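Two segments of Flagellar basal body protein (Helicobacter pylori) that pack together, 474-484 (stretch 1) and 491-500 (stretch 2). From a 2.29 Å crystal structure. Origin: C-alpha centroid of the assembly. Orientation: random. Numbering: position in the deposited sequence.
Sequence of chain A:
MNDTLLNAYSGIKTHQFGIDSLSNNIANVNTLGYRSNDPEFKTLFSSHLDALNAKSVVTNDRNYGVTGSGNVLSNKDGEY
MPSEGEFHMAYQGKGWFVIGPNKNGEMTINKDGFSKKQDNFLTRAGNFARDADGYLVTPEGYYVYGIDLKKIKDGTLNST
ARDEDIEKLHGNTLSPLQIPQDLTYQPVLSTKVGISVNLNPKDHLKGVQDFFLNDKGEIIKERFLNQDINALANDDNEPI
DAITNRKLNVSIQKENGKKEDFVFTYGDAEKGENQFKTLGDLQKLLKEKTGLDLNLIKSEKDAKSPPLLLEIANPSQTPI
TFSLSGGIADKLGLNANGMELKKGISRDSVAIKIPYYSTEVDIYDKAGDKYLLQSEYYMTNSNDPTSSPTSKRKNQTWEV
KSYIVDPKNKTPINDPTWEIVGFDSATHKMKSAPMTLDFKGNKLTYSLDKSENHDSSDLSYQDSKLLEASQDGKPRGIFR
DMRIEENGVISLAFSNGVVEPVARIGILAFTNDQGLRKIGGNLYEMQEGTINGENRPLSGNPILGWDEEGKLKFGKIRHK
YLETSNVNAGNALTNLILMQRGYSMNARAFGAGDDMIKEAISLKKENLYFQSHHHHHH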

ATOM      1  N   LYS A 474      -4.377  10.602  -6.441  1.00 30.58           N
ATOM      2  CA  LYS A 474      -4.626  11.726  -5.528  1.00 36.61           C
ATOM      3  C   LYS A 474      -6.014  12.281  -5.807  1.00 33.13           C
ATOM      4  O   LYS A 474      -6.439  12.330  -6.966  1.00 29.70           O
ATOM      5  N   PRO A 475      -6.735  12.706  -4.775  1.00 42.67           N
ATOM      6  CA  PRO A 475      -8.035  13.350  -4.986  1.00 43.25           C
ATOM      7  C   PRO A 475      -7.933  14.861  -5.174  1.00 43.12           C
ATOM      8  O   PRO A 475      -6.934  15.506  -4.833  1.00 35.13           O
ATOM      9  N   ARG A 476      -9.003  15.411  -5.746  1.00 45.85           N
ATOM     10  CA  ARG A 476      -9.165  16.853  -5.868  1.00 51.61           C
ATOM     11  C   ARG A 476      -8.965  17.533  -4.507  1.00 54.78           C
ATOM     12  O   ARG A 476      -9.299  16.981  -3.456  1.00 46.54           O
ATOM     13  N   GLY A 477      -8.388  18.735  -4.521  1.00 55.54           N
ATOM     14  CA  GLY A 477      -8.258  19.510  -3.299  1.00 60.35           C
ATOM     15  C   GLY A 477      -8.317  21.003  -3.557  1.00 63.51           C
ATOM     16  O   GLY A 477      -8.021  21.481  -4.660  1.00 61.04           O
ATOM     17  N   ILE A 478      -8.711  21.741  -2.518  1.00 61.67           N
ATOM     18  CA  ILE A 478      -8.680  23.202  -2.533  1.00 60.92           C
ATOM     19  C   ILE A 478      -7.519  23.653  -1.667  1.00 51.12           C
ATOM     20  O   ILE A 478      -7.120  22.955  -0.729  1.00 48.83           O
ATOM     21  N   PHE A 479      -6.978  24.830  -1.976  1.00 57.18           N
ATOM     22  CA  PHE A 479      -5.918  25.378  -1.138  1.00 59.00           C
ATOM     23  C   PHE A 479      -6.438  25.620   0.273  1.00 55.85           C
ATOM     24  O   PHE A 479      -7.568  26.075   0.466  1.00 51.27           O
ATOM     25  N   ARG A 480      -5.603  25.309   1.266  1.00 56.04           N
ATOM     26  CA  ARG A 480      -5.968  25.479   2.667  1.00 60.49           C
ATOM     27  C   ARG A 480      -5.127  26.567   3.331  1.00 58.11           C
ATOM     28  O   ARG A 480      -5.650  27.634   3.650  1.00 62.32           O
ATOM     29  N   ASP A 481      -3.843  26.323   3.554  1.00 51.62           N
ATOM     30  CA  ASP A 481      -2.985  27.302   4.203  1.00 57.34           C
ATOM     31  C   ASP A 481      -1.582  27.154   3.636  1.00 52.23           C
ATOM     32  O   ASP A 481      -1.281  26.201   2.915  1.00 53.24           O
ATOM     33  N   MET A 482      -0.722  28.112   3.962  1.00 47.21           N
ATOM     34  CA  MET A 482       0.641  28.120   3.449  1.00 46.02           C
ATOM     35  C   MET A 482       1.635  28.230   4.598  1.00 48.34           C
ATOM     36  O   MET A 482       1.455  29.038   5.518  1.00 53.64           O
ATOM     37  N   ARG A 483       2.682  27.412   4.535  1.00 45.86           N
ATOM     38  CA  ARG A 483       3.759  27.425   5.513  1.00 51.77           C
ATOM     39  C   ARG A 483       5.047  27.888   4.851  1.00 57.44           C
ATOM     40  O   ARG A 483       5.308  27.576   3.682  1.00 61.40           O
ATOM     41  N   ILE A 484       5.843  28.632   5.612  1.00 53.20           N
ATOM     42  CA  ILE A 484       7.174  29.057   5.212  1.00 43.05           C
ATOM     43  C   ILE A 484       8.087  28.722   6.384  1.00 49.85           C
ATOM     44  O   ILE A 484       8.062  29.405   7.413  1.00 56.83           O
ATOM     45  N   SER A 491       5.719  25.598   1.440  1.00 42.86           N
ATOM     46  CA  SER A 491       4.824  24.489   1.151  1.00 39.05           C
ATOM     47  C   SER A 491       3.376  24.960   1.186  1.00 43.80           C
ATOM     48  O   SER A 491       3.022  25.894   1.916  1.00 36.38           O
ATOM     49  N   LEU A 492       2.540  24.296   0.403  1.00 40.02           N
ATOM     50  CA  LEU A 492       1.110  24.570   0.358  1.00 43.67           C
ATOM     51  C   LEU A 492       0.341  23.362   0.883  1.00 48.82           C
ATOM     52  O   LEU A 492       0.641  22.223   0.514  1.00 58.24           O
ATOM     53  N   ALA A 493      -0.628  23.608   1.757  1.00 50.08           N
ATOM     54  CA  ALA A 493      -1.553  22.579   2.210  1.00 49.85           C
ATOM     55  C   ALA A 493      -2.872  22.700   1.459  1.00 52.11           C
ATOM     56  O   ALA A 493      -3.278  23.788   1.039  1.00 47.03           O
ATOM     57  N   PHE A 494      -3.541  21.563   1.292  1.00 53.32           N
ATOM     58  CA  PHE A 494      -4.795  21.512   0.561  1.00 51.66           C
ATOM     59  C   PHE A 494      -5.831  20.732   1.358  1.00 46.27           C
ATOM     60  O   PHE A 494      -5.530  20.127   2.391  1.00 50.18           O
ATOM     61  N   SER A 495      -7.073  20.762   0.868  1.00 45.01           N
ATOM     62  CA  SER A 495      -8.170  20.109   1.580  1.00 47.02           C
ATOM     63  C   SER A 495      -7.998  18.598   1.643  1.00 47.33           C
ATOM     64  O   SER A 495      -8.427  17.968   2.614  1.00 52.92           O
ATOM     65  N   ASN A 496      -7.393  17.998   0.631  1.00 46.00           N
ATOM     66  CA  ASN A 496      -7.209  16.559   0.663  1.00 42.51           C
ATOM     67  C   ASN A 496      -6.116  16.129   1.627  1.00 57.00           C
ATOM     68  O   ASN A 496      -5.747  14.945   1.656  1.00 68.09           O
ATOM     69  N   GLY A 497      -5.565  17.036   2.426  1.00 48.18           N
ATOM     70  CA  GLY A 497      -4.545  16.644   3.371  1.00 59.74           C
ATOM     71  C   GLY A 497      -3.169  16.467   2.778  1.00 62.31           C
ATOM     72  O   GLY A 497      -2.317  15.828   3.403  1.00 66.27           O
ATOM     73  N   VAL A 498      -2.921  17.014   1.587  1.00 56.36           N
ATOM     74  CA  VAL A 498      -1.608  16.967   0.956  1.00 52.06           C
ATOM     75  C   VAL A 498      -0.884  18.271   1.245  1.00 55.33           C
ATOM     76  O   VAL A 498      -1.456  19.360   1.097  1.00 54.99           O
ATOM     77  N   VAL A 499       0.375  18.154   1.655  1.00 53.99           N
ATOM     78  CA  VAL A 499       1.255  19.282   1.926  1.00 53.17           C
ATOM     79  C   VAL A 499       2.530  19.059   1.124  1.00 51.37           C
ATOM     80  O   VAL A 499       3.313  18.150   1.432  1.00 51.80           O
ATOM     81  N   GLU A 500       2.736  19.869   0.093  1.00 50.54           N
ATOM     82  CA  GLU A 500       3.936  19.728  -0.713  1.00 48.94           C
ATOM     83  C   GLU A 500       4.624  21.077  -0.814  1.00 37.82           C
ATOM     84  O   GLU A 500       3.963  22.097  -1.029  1.00 44.24           O
TER

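The most unusual feature of this contact is a side chain standing in for backbone: the hydroxyl of Ser495 accepts a hydrogen bond from the main chain of Ile478, with Ile478 N only 2.5 Å from Ser495 OG and a nearly linear N-H...O angle of 171°. The p rotamer of Ser495 (chi1 37°) brings the hydroxyl to this position although its CA-to-CB bond points sideways. The same residue pair is tied a second time, Ser495 N donating to Ile478 O at 2.7 Å (139°).

Asn496 extends this pattern. Its CA-to-CB bond points toward stretch 1, and with chi1 at 52° (p) its amide divides its roles: ND2 donates to Pro475 O at 2.7 Å, while OD1 accepts from Val498 N at 3.1 Å within its own stretch. Asn496 CB also lies 3.8 Å from Pro475 CG. Gly477 leaves room for this arrangement; a CB modelled there in ideal geometry would sit 2.8 Å from Asn496 ND2, a clash, and 3.4 Å from Phe494 CB.

In the strand before the type I turn from Phe494 to Gly497, the backbones pair as well. Arg480 N donates to Ala493 O (2.8 Å) and Ala493 N to Asp481 O (2.9 Å), whereas Arg483 and Ser491 exchange two bonds, each 3.0 Å between N of one and O of the other. The register shifts by one residue between Phe479 and Met482, a beta bulge, so side chains on the two sides of it do not follow one simple alternation.

The apolar contacts involve Phe479, Leu492, Met482 and Phe494. Phe479 (t, chi1 173°) starts away from stretch 2, yet its CE1 reaches within 3.6 Å of Leu492 CD2. Leu492 (m, t) bends its end nearer to stretch 1, so the same CD2 also lies 3.8 Å from Met482 CB; these two side chains share a face of the sheet, but the end of Met482 (t, t, p) leads away. The Phe494 ring (m) lies against the backbone of Phe479, with Phe494 CD1 3.5 Å from Phe479 N; its closest side-chain contact there is Phe494 CE1 to Phe479 CB at 4.2 Å.

Ala493 points toward stretch 1, where its CB meets Asp481 OD2 at 3.2 Å and Arg483 NE at 3.9 Å. Asp481 (p) starts away but brings its carboxylate nearer, and its OD1 forms a salt bridge with Arg483 NE at 3.0 Å. This pairing stays within stretch 1. Arg483 (m, p, t) lays one guanidinium face against Val499 CG2, and its NH1 is 3.8 Å from Val499 CG1.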

ATOM      1  CB  LYS A 474      -3.606  12.876  -5.671  1.00 34.09           C
ATOM      2  CG  LYS A 474      -2.138  12.483  -5.633  1.00 27.53           C
ATOM      3  CD  LYS A 474      -1.550  12.555  -4.247  1.00 31.13           C
ATOM      4  CE  LYS A 474      -0.335  11.641  -4.123  1.00 45.22           C
ATOM      5  NZ  LYS A 474      -0.728  10.192  -3.945  1.00 51.99           N
ATOM      6  CB  PRO A 475      -8.798  13.012  -3.695  1.00 39.51           C
ATOM      7  CG  PRO A 475      -7.720  12.895  -2.656  1.00 35.13           C
ATOM      8  CD  PRO A 475      -6.480  12.394  -3.353  1.00 39.76           C
ATOM      9  CB  ARG A 476     -10.564  17.138  -6.435  1.00 65.55           C
ATOM     10  CG  ARG A 476     -10.750  18.490  -7.101  1.00 77.41           C
ATOM     11  CD  ARG A 476     -10.696  18.400  -8.623  1.00 87.03           C
ATOM     12  NE  ARG A 476     -10.159  19.630  -9.211  1.00 94.81           N
ATOM     13  CZ  ARG A 476     -10.036  19.859 -10.518  1.00 98.33           C
ATOM     14  NH1 ARG A 476     -10.420  18.942 -11.399  1.00 97.80           N
ATOM     15  NH2 ARG A 476      -9.531  21.014 -10.945  1.00 97.58           N
ATOM     16  CB  ILE A 478      -9.997  23.837  -2.035  1.00 68.23           C
ATOM     17  CG1 ILE A 478     -10.265  23.446  -0.573  1.00 72.59           C
ATOM     18  CG2 ILE A 478     -11.156  23.422  -2.933  1.00 63.21           C
ATOM     19  CD1 ILE A 478     -10.571  24.580   0.373  1.00 68.55           C
ATOM     20  CB  PHE A 479      -5.365  26.685  -1.714  1.00 58.21           C
ATOM     21  CG  PHE A 479      -4.383  27.368  -0.799  1.00 63.70           C
ATOM     22  CD1 PHE A 479      -3.078  26.897  -0.679  1.00 62.38           C
ATOM     23  CD2 PHE A 479      -4.769  28.456  -0.027  1.00 63.71           C
ATOM     24  CE1 PHE A 479      -2.172  27.507   0.180  1.00 54.86           C
ATOM     25  CE2 PHE A 479      -3.869  29.073   0.832  1.00 59.85           C
ATOM     26  CZ  PHE A 479      -2.568  28.598   0.932  1.00 60.33           C
ATOM     27  CB  ARG A 480      -5.852  24.154   3.423  1.00 61.93           C
ATOM     28  CG  ARG A 480      -7.200  23.508   3.656  1.00 68.69           C
ATOM     29  CD  ARG A 480      -7.134  22.396   4.675  1.00 78.30           C
ATOM     30  NE  ARG A 480      -8.314  22.429   5.529  1.00 87.32           N
ATOM     31  CZ  ARG A 480      -8.409  23.171   6.626  1.00 94.22           C
ATOM     32  NH1 ARG A 480      -7.385  23.930   6.999  1.00 95.29           N
ATOM     33  NH2 ARG A 480      -9.522  23.159   7.348  1.00 97.91           N
ATOM     34  CB  ASP A 481      -2.996  27.133   5.731  1.00 66.39           C
ATOM     35  CG  ASP A 481      -2.200  25.920   6.196  1.00 63.28           C
ATOM     36  OD1 ASP A 481      -1.086  26.112   6.733  1.00 58.88           O
ATOM     37  OD2 ASP A 481      -2.687  24.781   6.022  1.00 59.44           O
ATOM     38  CB  MET A 482       0.862  29.270   2.448  1.00 40.98           C
ATOM     39  CG  MET A 482       2.347  29.574   2.170  1.00 42.40           C
ATOM     40  SD  MET A 482       2.645  30.881   0.955  1.00 46.60           S
ATOM     41  CE  MET A 482       2.422  32.324   1.994  1.00 58.42           C
ATOM     42  CB  ARG A 483       3.986  26.044   6.135  1.00 55.45           C
ATOM     43  CG  ARG A 483       2.747  25.401   6.700  1.00 64.85           C
ATOM     44  CD  ARG A 483       2.029  24.571   5.654  1.00 67.40           C
ATOM     45  NE  ARG A 483       0.860  23.915   6.223  1.00 70.18           N
ATOM     46  CZ  ARG A 483       0.895  22.739   6.841  1.00 72.18           C
ATOM     47  NH1 ARG A 483       2.049  22.087   6.962  1.00 68.41           N
ATOM     48  NH2 ARG A 483      -0.224  22.212   7.333  1.00 72.81           N
ATOM     49  CB  ILE A 484       7.237  30.546   4.865  1.00 36.74           C
ATOM     50  CG1 ILE A 484       6.327  30.862   3.676  1.00 35.10           C
ATOM     51  CG2 ILE A 484       8.671  30.967   4.591  1.00 46.51           C
ATOM     52  CD1 ILE A 484       6.726  32.145   2.931  1.00 34.57           C
ATOM     53  CB  SER A 491       5.010  23.354   2.153  1.00 34.77           C
ATOM     54  OG  SER A 491       6.383  23.155   2.420  1.00 46.83           O
ATOM     55  CB  LEU A 492       0.677  24.914  -1.072  1.00 36.93           C
ATOM     56  CG  LEU A 492       1.426  26.102  -1.694  1.00 36.37           C
ATOM     57  CD1 LEU A 492       0.966  26.384  -3.117  1.00 34.92           C
ATOM     58  CD2 LEU A 492       1.263  27.353  -0.828  1.00 31.76           C
ATOM     59  CB  ALA A 493      -1.820  22.676   3.712  1.00 44.80           C
ATOM     60  CB  PHE A 494      -4.593  20.903  -0.833  1.00 50.36           C
ATOM     61  CG  PHE A 494      -3.794  21.774  -1.756  1.00 39.24           C
ATOM     62  CD1 PHE A 494      -4.423  22.509  -2.748  1.00 33.78           C
ATOM     63  CD2 PHE A 494      -2.411  21.874  -1.619  1.00 38.45           C
ATOM     64  CE1 PHE A 494      -3.691  23.319  -3.597  1.00 38.39           C
ATOM     65  CE2 PHE A 494      -1.671  22.682  -2.458  1.00 38.86           C
ATOM     66  CZ  PHE A 494      -2.307  23.401  -3.451  1.00 41.01           C
ATOM     67  CB  SER A 495      -9.492  20.447   0.911  1.00 47.99           C
ATOM     68  OG  SER A 495      -9.319  20.503  -0.493  1.00 54.91           O
ATOM     69  CB  ASN A 496      -6.913  16.038  -0.743  1.00 40.77           C
ATOM     70  CG  ASN A 496      -5.770  16.777  -1.410  1.00 54.07           C
ATOM     71  OD1 ASN A 496      -4.983  17.450  -0.741  1.00 60.44           O
ATOM     72  ND2 ASN A 496      -5.676  16.663  -2.741  1.00 49.96           N
ATOM     73  CB  VAL A 498      -1.711  16.729  -0.559  1.00 41.99           C
ATOM     74  CG1 VAL A 498      -0.337  16.629  -1.138  1.00 38.72           C
ATOM     75  CG2 VAL A 498      -2.496  15.467  -0.845  1.00 44.39           C
ATOM     76  CB  VAL A 499       1.565  19.422   3.421  1.00 50.46           C
ATOM     77  CG1 VAL A 499       2.650  20.453   3.638  1.00 54.35           C
ATOM     78  CG2 VAL A 499       0.300  19.788   4.184  1.00 51.94           C
ATOM     79  CB  GLU A 500       3.633  19.212  -2.130  1.00 51.13           C
ATOM     80  CG  GLU A 500       2.812  17.936  -2.172  1.00 55.31           C
ATOM     81  CD  GLU A 500       2.745  17.329  -3.560  1.00 59.49           C
ATOM     82  OE1 GLU A 500       3.280  17.938  -4.515  1.00 59.11           O
ATOM     83  OE2 GLU A 500       2.158  16.236  -3.689  1.00 61.70           O
TER